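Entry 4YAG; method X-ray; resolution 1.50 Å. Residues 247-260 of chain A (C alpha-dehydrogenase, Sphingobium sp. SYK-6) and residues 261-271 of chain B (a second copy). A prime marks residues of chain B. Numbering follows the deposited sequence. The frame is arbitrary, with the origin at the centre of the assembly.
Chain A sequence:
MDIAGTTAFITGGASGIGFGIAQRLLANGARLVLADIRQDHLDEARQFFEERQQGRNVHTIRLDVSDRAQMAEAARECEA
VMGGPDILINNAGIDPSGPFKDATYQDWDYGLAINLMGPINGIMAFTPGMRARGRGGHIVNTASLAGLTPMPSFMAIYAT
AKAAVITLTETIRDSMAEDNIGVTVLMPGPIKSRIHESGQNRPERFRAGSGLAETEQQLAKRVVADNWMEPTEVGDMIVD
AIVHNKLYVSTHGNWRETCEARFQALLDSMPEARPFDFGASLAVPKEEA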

ATOM      1  N   LEU A 247     -11.869  -7.053 -14.543  1.00 11.92           N
ATOM      2  CA  LEU A 247     -11.190  -6.486 -13.388  1.00  9.75           C
ATOM      3  C   LEU A 247      -9.707  -6.859 -13.279  1.00  9.31           C
ATOM      4  O   LEU A 247      -8.873  -6.016 -12.943  1.00 10.61           O
ATOM      5  N   TYR A 248      -9.404  -8.122 -13.560  1.00 12.11           N
ATOM      6  CA  TYR A 248      -8.058  -8.632 -13.401  1.00 11.68           C
ATOM      7  C   TYR A 248      -7.476  -9.125 -14.704  1.00 12.76           C
ATOM      8  O   TYR A 248      -8.124  -9.867 -15.452  1.00 13.98           O
ATOM      9  N   VAL A 249      -6.235  -8.728 -14.962  1.00 12.91           N
ATOM     10  CA  VAL A 249      -5.476  -9.281 -16.075  1.00 13.83           C
ATOM     11  C   VAL A 249      -4.102  -9.671 -15.565  1.00 10.94           C
ATOM     12  O   VAL A 249      -3.397  -8.826 -15.022  1.00 12.01           O
ATOM     13  N   SER A 250      -3.738 -10.943 -15.734  1.00 12.47           N
ATOM     14  CA  SER A 250      -2.391 -11.421 -15.425  1.00 12.95           C
ATOM     15  C   SER A 250      -1.765 -11.916 -16.711  1.00 13.71           C
ATOM     16  O   SER A 250      -2.411 -12.563 -17.522  1.00 15.58           O
ATOM     17  N   THR A 251      -0.491 -11.623 -16.899  1.00 14.31           N
ATOM     18  CA  THR A 251       0.155 -11.969 -18.164  1.00 14.49           C
ATOM     19  C   THR A 251       0.811 -13.348 -18.176  1.00 16.07           C
ATOM     20  O   THR A 251       1.078 -13.905 -19.251  1.00 16.86           O
ATOM     21  N   HIS A 252       1.073 -13.902 -16.992  1.00 15.59           N
ATOM     22  CA  HIS A 252       1.811 -15.152 -16.851  1.00 16.07           C
ATOM     23  C   HIS A 252       1.172 -16.030 -15.794  1.00 15.71           C
ATOM     24  O   HIS A 252       0.631 -15.510 -14.816  1.00 15.89           O
ATOM     25  N   GLY A 253       1.269 -17.341 -15.978  1.00 18.12           N
ATOM     26  CA  GLY A 253       0.749 -18.296 -15.016  1.00 18.94           C
ATOM     27  C   GLY A 253       1.772 -18.966 -14.118  1.00 18.27           C
ATOM     28  O   GLY A 253       1.417 -19.840 -13.316  1.00 18.24           O
ATOM     29  N   ASN A 254       3.034 -18.552 -14.220  1.00 18.66           N
ATOM     30  CA  ASN A 254       4.133 -19.227 -13.541  1.00 20.13           C
ATOM     31  C   ASN A 254       4.066 -19.173 -12.014  1.00 19.14           C
ATOM     32  O   ASN A 254       4.750 -19.944 -11.335  1.00 23.09           O
ATOM     33  N   TRP A 255       3.259 -18.256 -11.477  1.00 17.52           N
ATOM     34  CA  TRP A 255       3.184 -18.034 -10.044  1.00 16.60           C
ATOM     35  C   TRP A 255       1.833 -18.499  -9.501  1.00 15.03           C
ATOM     36  O   TRP A 255       1.448 -18.155  -8.396  1.00 17.21           O
ATOM     37  N   ARG A 256       1.128 -19.313 -10.277  1.00 16.80           N
ATOM     38  CA  ARG A 256      -0.129 -19.874  -9.808  1.00 15.89           C
ATOM     39  C   ARG A 256       0.070 -20.650  -8.507  1.00 15.96           C
ATOM     40  O   ARG A 256      -0.657 -20.431  -7.543  1.00 19.02           O
ATOM     41  N   GLU A 257       1.034 -21.573  -8.467  1.00 16.53           N
ATOM     42  CA  GLU A 257       1.187 -22.430  -7.304  1.00 16.74           C
ATOM     43  C   GLU A 257       1.718 -21.692  -6.082  1.00 18.17           C
ATOM     44  O   GLU A 257       1.341 -21.991  -4.942  1.00 17.73           O
ATOM     45  N   THR A 258       2.610 -20.722  -6.285  1.00 17.15           N
ATOM     46  CA  THR A 258       3.125 -19.964  -5.160  1.00 14.34           C
ATOM     47  C   THR A 258       2.033 -19.059  -4.594  1.00 15.03           C
ATOM     48  O   THR A 258       1.975 -18.839  -3.393  1.00 14.86           O
ATOM     49  N   CYS A 259       1.164 -18.537  -5.452  1.00 14.74           N
ATOM     50  CA  CYS A 259       0.039 -17.765  -4.952  1.00 14.16           C
ATOM     51  C   CYS A 259      -0.926 -18.677  -4.205  1.00 12.86           C
ATOM     52  O   CYS A 259      -1.410 -18.322  -3.128  1.00 15.01           O
ATOM     53  N   GLU A 260      -1.223 -19.848  -4.766  1.00 15.56           N
ATOM     54  CA  GLU A 260      -2.126 -20.790  -4.086  1.00 16.35           C
ATOM     55  C   GLU A 260      -1.639 -21.091  -2.686  1.00 19.97           C
ATOM     56  O   GLU A 260      -2.430 -21.177  -1.739  1.00 18.86           O
TER
ATOM     57  N   ALA B 261     -13.314 -16.538  -2.875  1.00 16.07           N
ATOM     58  CA  ALA B 261     -13.810 -16.116  -4.174  1.00 15.67           C
ATOM     59  C   ALA B 261     -12.876 -15.100  -4.838  1.00 15.91           C
ATOM     60  O   ALA B 261     -12.678 -15.122  -6.050  1.00 17.49           O
ATOM     61  N   ARG B 262     -12.311 -14.185  -4.052  1.00 13.82           N
ATOM     62  CA  ARG B 262     -11.358 -13.239  -4.581  1.00 12.89           C
ATOM     63  C   ARG B 262     -10.140 -13.984  -5.110  1.00 12.15           C
ATOM     64  O   ARG B 262      -9.675 -13.721  -6.207  1.00 13.46           O
ATOM     65  N   PHE B 263      -9.600 -14.868  -4.288  1.00 12.19           N
ATOM     66  CA  PHE B 263      -8.420 -15.649  -4.668  1.00 14.41           C
ATOM     67  C   PHE B 263      -8.682 -16.430  -5.959  1.00 15.79           C
ATOM     68  O   PHE B 263      -7.834 -16.487  -6.860  1.00 17.69           O
ATOM     69  N   GLN B 264      -9.864 -17.023  -6.071  1.00 15.20           N
ATOM     70  CA  GLN B 264     -10.207 -17.766  -7.271  1.00 17.82           C
ATOM     71  C   GLN B 264     -10.222 -16.866  -8.498  1.00 16.57           C
ATOM     72  O   GLN B 264      -9.721 -17.233  -9.575  1.00 16.97           O
ATOM     73  N   ALA B 265     -10.782 -15.665  -8.364  1.00 13.91           N
ATOM     74  CA  ALA B 265     -10.841 -14.745  -9.488  1.00 16.29           C
ATOM     75  C   ALA B 265      -9.440 -14.293  -9.906  1.00 13.91           C
ATOM     76  O   ALA B 265      -9.153 -14.098 -11.088  1.00 15.92           O
ATOM     77  N   LEU B 266      -8.563 -14.101  -8.924  1.00 14.05           N
ATOM     78  CA  LEU B 266      -7.177 -13.771  -9.228  1.00 12.62           C
ATOM     79  C   LEU B 266      -6.486 -14.928  -9.972  1.00 13.56           C
ATOM     80  O   LEU B 266      -5.823 -14.711 -10.982  1.00 14.28           O
ATOM     81  N   LEU B 267      -6.645 -16.143  -9.479  1.00 14.89           N
ATOM     82  CA  LEU B 267      -6.032 -17.293 -10.135  1.00 14.78           C
ATOM     83  C   LEU B 267      -6.616 -17.443 -11.547  1.00 19.70           C
ATOM     84  O   LEU B 267      -5.902 -17.755 -12.505  1.00 18.15           O
ATOM     85  N   ASP B 268      -7.921 -17.220 -11.682  1.00 18.82           N
ATOM     86  CA  ASP B 268      -8.572 -17.400 -12.978  1.00 18.31           C
ATOM     87  C   ASP B 268      -8.064 -16.406 -14.014  1.00 18.63           C
ATOM     88  O   ASP B 268      -8.204 -16.654 -15.224  1.00 22.32           O
ATOM     89  N   SER B 269      -7.504 -15.279 -13.579  1.00 15.14           N
ATOM     90  CA  SER B 269      -6.942 -14.292 -14.506  1.00 17.63           C
ATOM     91  C   SER B 269      -5.590 -14.737 -15.075  1.00 17.62           C
ATOM     92  O   SER B 269      -5.059 -14.099 -16.000  1.00 21.85           O
ATOM     93  N   MET B 270      -5.014 -15.783 -14.495  1.00 17.04           N
ATOM     94  CA  MET B 270      -3.703 -16.252 -14.923  1.00 18.18           C
ATOM     95  C   MET B 270      -3.849 -17.277 -16.042  1.00 19.46           C
ATOM     96  O   MET B 270      -4.609 -18.225 -15.899  1.00 21.82           O
ATOM     97  N   PRO B 271      -3.114 -17.088 -17.154  1.00 18.77           N
ATOM     98  CA  PRO B 271      -3.025 -18.123 -18.194  1.00 21.09           C
ATOM     99  C   PRO B 271      -2.476 -19.439 -17.672  1.00 27.10           C
ATOM    100  O   PRO B 271      -1.830 -19.443 -16.623  1.00 28.00           O
TER

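What polar contact anchors the two stretches? Ser250, its CB directed toward chain B and its chi1 in m, donates from OG to OG of Ser269′ at 2.8 Å. Ser269′, in p, donates in turn from OG to O of Leu266′ at 2.7 Å, so the two hydroxyls form a short hydrogen-bonded chain ending on the helix backbone. Nearby, water 1 accepts from Ser250 N and donates to Ser269′ O, and so bridges the same two atoms, Ser250 N and Ser269′ O, that also meet in a weak direct hydrogen bond at 3.4 Å.

How does Arg256 reach across? Its side chain extends through t, t and then turns at m, bringing NH2 within 2.8 Å of Met270′ O, near the guanidinium plane. Water 3 links its NH1 to Asp268′ OD1, while water 2 joins its NE to Gly253 O.

What packs around Tyr248? With chi1 in m, it lays one ring face against Leu266′, whose CD2 sits 3.7 Å from the ring centroid; Ala265′ CB approaches the edge, 3.7 Å from Tyr248 CE2.

What fills the remaining space? Met270′ (m, t, t) sets its CE 3.9 Å from Cys259 SG, and Leu267′ (m, t) places CD1 3.8 Å from Glu260 CG. Gly253 fits closely, its CA 3.2 Å from Pro271′ O; a CB there would clash with that oxygen.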

ATOM      1  CB  LEU A 247     -11.917  -6.883 -12.105  1.00 11.07           C
ATOM      2  CG  LEU A 247     -11.336  -6.413 -10.782  1.00 12.20           C
ATOM      3  CD1 LEU A 247     -11.228  -4.884 -10.748  1.00 15.97           C
ATOM      4  CD2 LEU A 247     -12.198  -6.941  -9.651  1.00 13.25           C
ATOM      5  CB  TYR A 248      -8.063  -9.823 -12.444  1.00 12.07           C
ATOM      6  CG  TYR A 248      -8.585  -9.562 -11.058  1.00 13.61           C
ATOM      7  CD1 TYR A 248      -8.033  -8.588 -10.238  1.00 11.36           C
ATOM      8  CD2 TYR A 248      -9.597 -10.351 -10.539  1.00 16.68           C
ATOM      9  CE1 TYR A 248      -8.488  -8.388  -8.967  1.00 12.35           C
ATOM     10  CE2 TYR A 248     -10.066 -10.158  -9.278  1.00 15.27           C
ATOM     11  CZ  TYR A 248      -9.505  -9.197  -8.480  1.00 15.11           C
ATOM     12  OH  TYR A 248      -9.982  -9.034  -7.197  1.00 18.11           O
ATOM     13  CB  VAL A 249      -5.288  -8.252 -17.207  1.00 14.64           C
ATOM     14  CG1 VAL A 249      -4.369  -8.833 -18.294  1.00 14.60           C
ATOM     15  CG2 VAL A 249      -6.627  -7.841 -17.801  1.00 18.39           C
ATOM     16  CB  SER A 250      -2.400 -12.560 -14.395  1.00 16.82           C
ATOM     17  OG  SER A 250      -2.964 -12.124 -13.155  1.00 17.01           O
ATOM     18  CB  THR A 251       1.241 -10.939 -18.533  1.00 12.85           C
ATOM     19  OG1 THR A 251       2.297 -11.005 -17.577  1.00 14.06           O
ATOM     20  CG2 THR A 251       0.691  -9.536 -18.580  1.00 13.78           C
ATOM     21  CB  HIS A 252       3.244 -14.870 -16.390  1.00 16.65           C
ATOM     22  CG  HIS A 252       4.129 -14.308 -17.460  1.00 18.08           C
ATOM     23  ND1 HIS A 252       4.039 -13.011 -17.886  1.00 16.17           N
ATOM     24  CD2 HIS A 252       5.151 -14.879 -18.149  1.00 21.93           C
ATOM     25  CE1 HIS A 252       4.956 -12.802 -18.837  1.00 16.55           C
ATOM     26  NE2 HIS A 252       5.639 -13.913 -18.998  1.00 20.53           N
ATOM     27  CB  ASN A 254       5.462 -18.611 -14.005  1.00 23.58           C
ATOM     28  CG  ASN A 254       5.608 -18.609 -15.517  1.00 28.28           C
ATOM     29  OD1 ASN A 254       4.877 -17.914 -16.230  1.00 26.11           O
ATOM     30  ND2 ASN A 254       6.559 -19.387 -16.018  1.00 42.00           N
ATOM     31  CB  TRP A 255       3.478 -16.556  -9.705  1.00 16.40           C
ATOM     32  CG  TRP A 255       4.939 -16.265  -9.969  1.00 17.71           C
ATOM     33  CD1 TRP A 255       5.979 -16.433  -9.099  1.00 20.05           C
ATOM     34  CD2 TRP A 255       5.518 -15.826 -11.208  1.00 20.08           C
ATOM     35  NE1 TRP A 255       7.164 -16.108  -9.712  1.00 24.89           N
ATOM     36  CE2 TRP A 255       6.910 -15.740 -11.009  1.00 24.30           C
ATOM     37  CE3 TRP A 255       4.991 -15.493 -12.460  1.00 21.48           C
ATOM     38  CZ2 TRP A 255       7.787 -15.332 -12.015  1.00 32.54           C
ATOM     39  CZ3 TRP A 255       5.864 -15.087 -13.465  1.00 28.36           C
ATOM     40  CH2 TRP A 255       7.246 -15.009 -13.233  1.00 30.08           C
ATOM     41  CB  ARG A 256      -0.740 -20.797 -10.862  1.00 19.60           C
ATOM     42  CG  ARG A 256      -2.027 -21.471 -10.415  1.00 27.70           C
ATOM     43  CD  ARG A 256      -2.571 -22.345 -11.519  1.00 26.63           C
ATOM     44  NE  ARG A 256      -2.848 -21.564 -12.719  1.00 29.00           N
ATOM     45  CZ  ARG A 256      -3.992 -20.924 -12.948  1.00 33.35           C
ATOM     46  NH1 ARG A 256      -4.975 -20.974 -12.065  1.00 31.45           N
ATOM     47  NH2 ARG A 256      -4.159 -20.243 -14.068  1.00 32.89           N
ATOM     48  CB  GLU A 257       2.098 -23.629  -7.630  1.00 21.56           C
ATOM     49  CG  GLU A 257       1.491 -24.602  -8.639  1.00 25.60           C
ATOM     50  CD  GLU A 257       1.418 -24.040 -10.045  1.00 40.18           C
ATOM     51  OE1 GLU A 257       2.250 -23.162 -10.398  1.00 42.72           O
ATOM     52  OE2 GLU A 257       0.518 -24.482 -10.800  1.00 48.76           O
ATOM     53  CB  THR A 258       4.376 -19.120  -5.515  1.00 15.01           C
ATOM     54  OG1 THR A 258       4.140 -18.412  -6.728  1.00 16.54           O
ATOM     55  CG2 THR A 258       5.597 -20.024  -5.685  1.00 17.89           C
ATOM     56  CB  CYS A 259      -0.710 -17.069  -6.086  1.00 13.05           C
ATOM     57  SG  CYS A 259       0.163 -15.622  -6.793  1.00 15.86           S
ATOM     58  CB  GLU A 260      -2.251 -22.101  -4.869  1.00 19.58           C
ATOM     59  CG  GLU A 260      -3.054 -21.934  -6.133  1.00 19.93           C
ATOM     60  CD  GLU A 260      -3.226 -23.215  -6.916  1.00 30.97           C
ATOM     61  OE1 GLU A 260      -2.246 -23.980  -7.041  1.00 35.65           O
ATOM     62  OE2 GLU A 260      -4.350 -23.450  -7.412  1.00 31.52           O
TER
ATOM     63  CB  ALA B 261     -15.226 -15.548  -4.049  1.00 17.14           C
ATOM     64  CB  ARG B 262     -10.917 -12.249  -3.494  1.00 11.67           C
ATOM     65  CG  ARG B 262      -9.913 -11.228  -3.947  1.00 11.78           C
ATOM     66  CD  ARG B 262      -9.281 -10.412  -2.819  1.00 13.99           C
ATOM     67  NE  ARG B 262      -8.237  -9.568  -3.392  1.00 14.51           N
ATOM     68  CZ  ARG B 262      -7.062  -9.313  -2.837  1.00 13.03           C
ATOM     69  NH1 ARG B 262      -6.748  -9.784  -1.642  1.00 14.17           N
ATOM     70  NH2 ARG B 262      -6.193  -8.561  -3.491  1.00 12.20           N
ATOM     71  CB  PHE B 263      -8.019 -16.595  -3.519  1.00 14.09           C
ATOM     72  CG  PHE B 263      -7.606 -15.886  -2.244  1.00 13.11           C
ATOM     73  CD1 PHE B 263      -7.213 -14.556  -2.245  1.00 15.36           C
ATOM     74  CD2 PHE B 263      -7.624 -16.565  -1.033  1.00 14.18           C
ATOM     75  CE1 PHE B 263      -6.838 -13.926  -1.065  1.00 16.95           C
ATOM     76  CE2 PHE B 263      -7.273 -15.948   0.137  1.00 15.07           C
ATOM     77  CZ  PHE B 263      -6.866 -14.634   0.135  1.00 16.17           C
ATOM     78  CB  GLN B 264     -11.556 -18.462  -7.106  1.00 19.75           C
ATOM     79  CG  GLN B 264     -11.836 -19.475  -8.212  1.00 27.37           C
ATOM     80  CD  GLN B 264     -10.767 -20.552  -8.282  1.00 33.96           C
ATOM     81  OE1 GLN B 264     -10.473 -21.213  -7.289  1.00 33.69           O
ATOM     82  NE2 GLN B 264     -10.153 -20.704  -9.448  1.00 33.52           N
ATOM     83  CB  ALA B 265     -11.708 -13.520  -9.137  1.00 18.49           C
ATOM     84  CB  LEU B 266      -6.413 -13.431  -7.952  1.00 13.25           C
ATOM     85  CG  LEU B 266      -6.767 -12.094  -7.296  1.00 12.92           C
ATOM     86  CD1 LEU B 266      -6.308 -12.086  -5.855  1.00 13.50           C
ATOM     87  CD2 LEU B 266      -6.181 -10.928  -8.080  1.00 13.10           C
ATOM     88  CB  LEU B 267      -6.252 -18.551  -9.304  1.00 17.61           C
ATOM     89  CG  LEU B 267      -5.542 -18.593  -7.949  1.00 19.32           C
ATOM     90  CD1 LEU B 267      -6.032 -19.773  -7.111  1.00 20.18           C
ATOM     91  CD2 LEU B 267      -4.024 -18.660  -8.114  1.00 21.57           C
ATOM     92  CB  ASP B 268     -10.096 -17.283 -12.861  1.00 21.53           C
ATOM     93  CG  ASP B 268     -10.734 -18.463 -12.154  1.00 29.09           C
ATOM     94  OD1 ASP B 268     -10.087 -19.530 -11.991  1.00 25.08           O
ATOM     95  OD2 ASP B 268     -11.915 -18.331 -11.756  1.00 28.85           O
ATOM     96  CB  SER B 269      -6.787 -12.922 -13.824  1.00 17.16           C
ATOM     97  OG  SER B 269      -5.668 -12.854 -12.939  1.00 16.15           O
ATOM     98  CB  MET B 270      -2.976 -16.879 -13.734  1.00 16.49           C
ATOM     99  CG  MET B 270      -2.713 -15.876 -12.636  1.00 15.22           C
ATOM    100  SD  MET B 270      -2.009 -16.661 -11.188  1.00 17.73           S
ATOM    101  CE  MET B 270      -2.074 -15.330 -10.009  1.00 18.30           C
ATOM    102  CB  PRO B 271      -2.054 -17.517 -19.213  1.00 32.24           C
ATOM    103  CG  PRO B 271      -1.267 -16.519 -18.454  1.00 31.38           C
ATOM    104  CD  PRO B 271      -2.182 -15.975 -17.401  1.00 20.34           C
TER
HETATM  105  O   HOH W   1      -5.945 -12.293 -17.578  1.00 23.71           O
HETATM  106  O   HOH W   2      -0.426 -21.777 -14.432  1.00 38.81           O
HETATM  107  O   HOH W   3      -7.733 -20.851 -12.180  1.00 28.32           O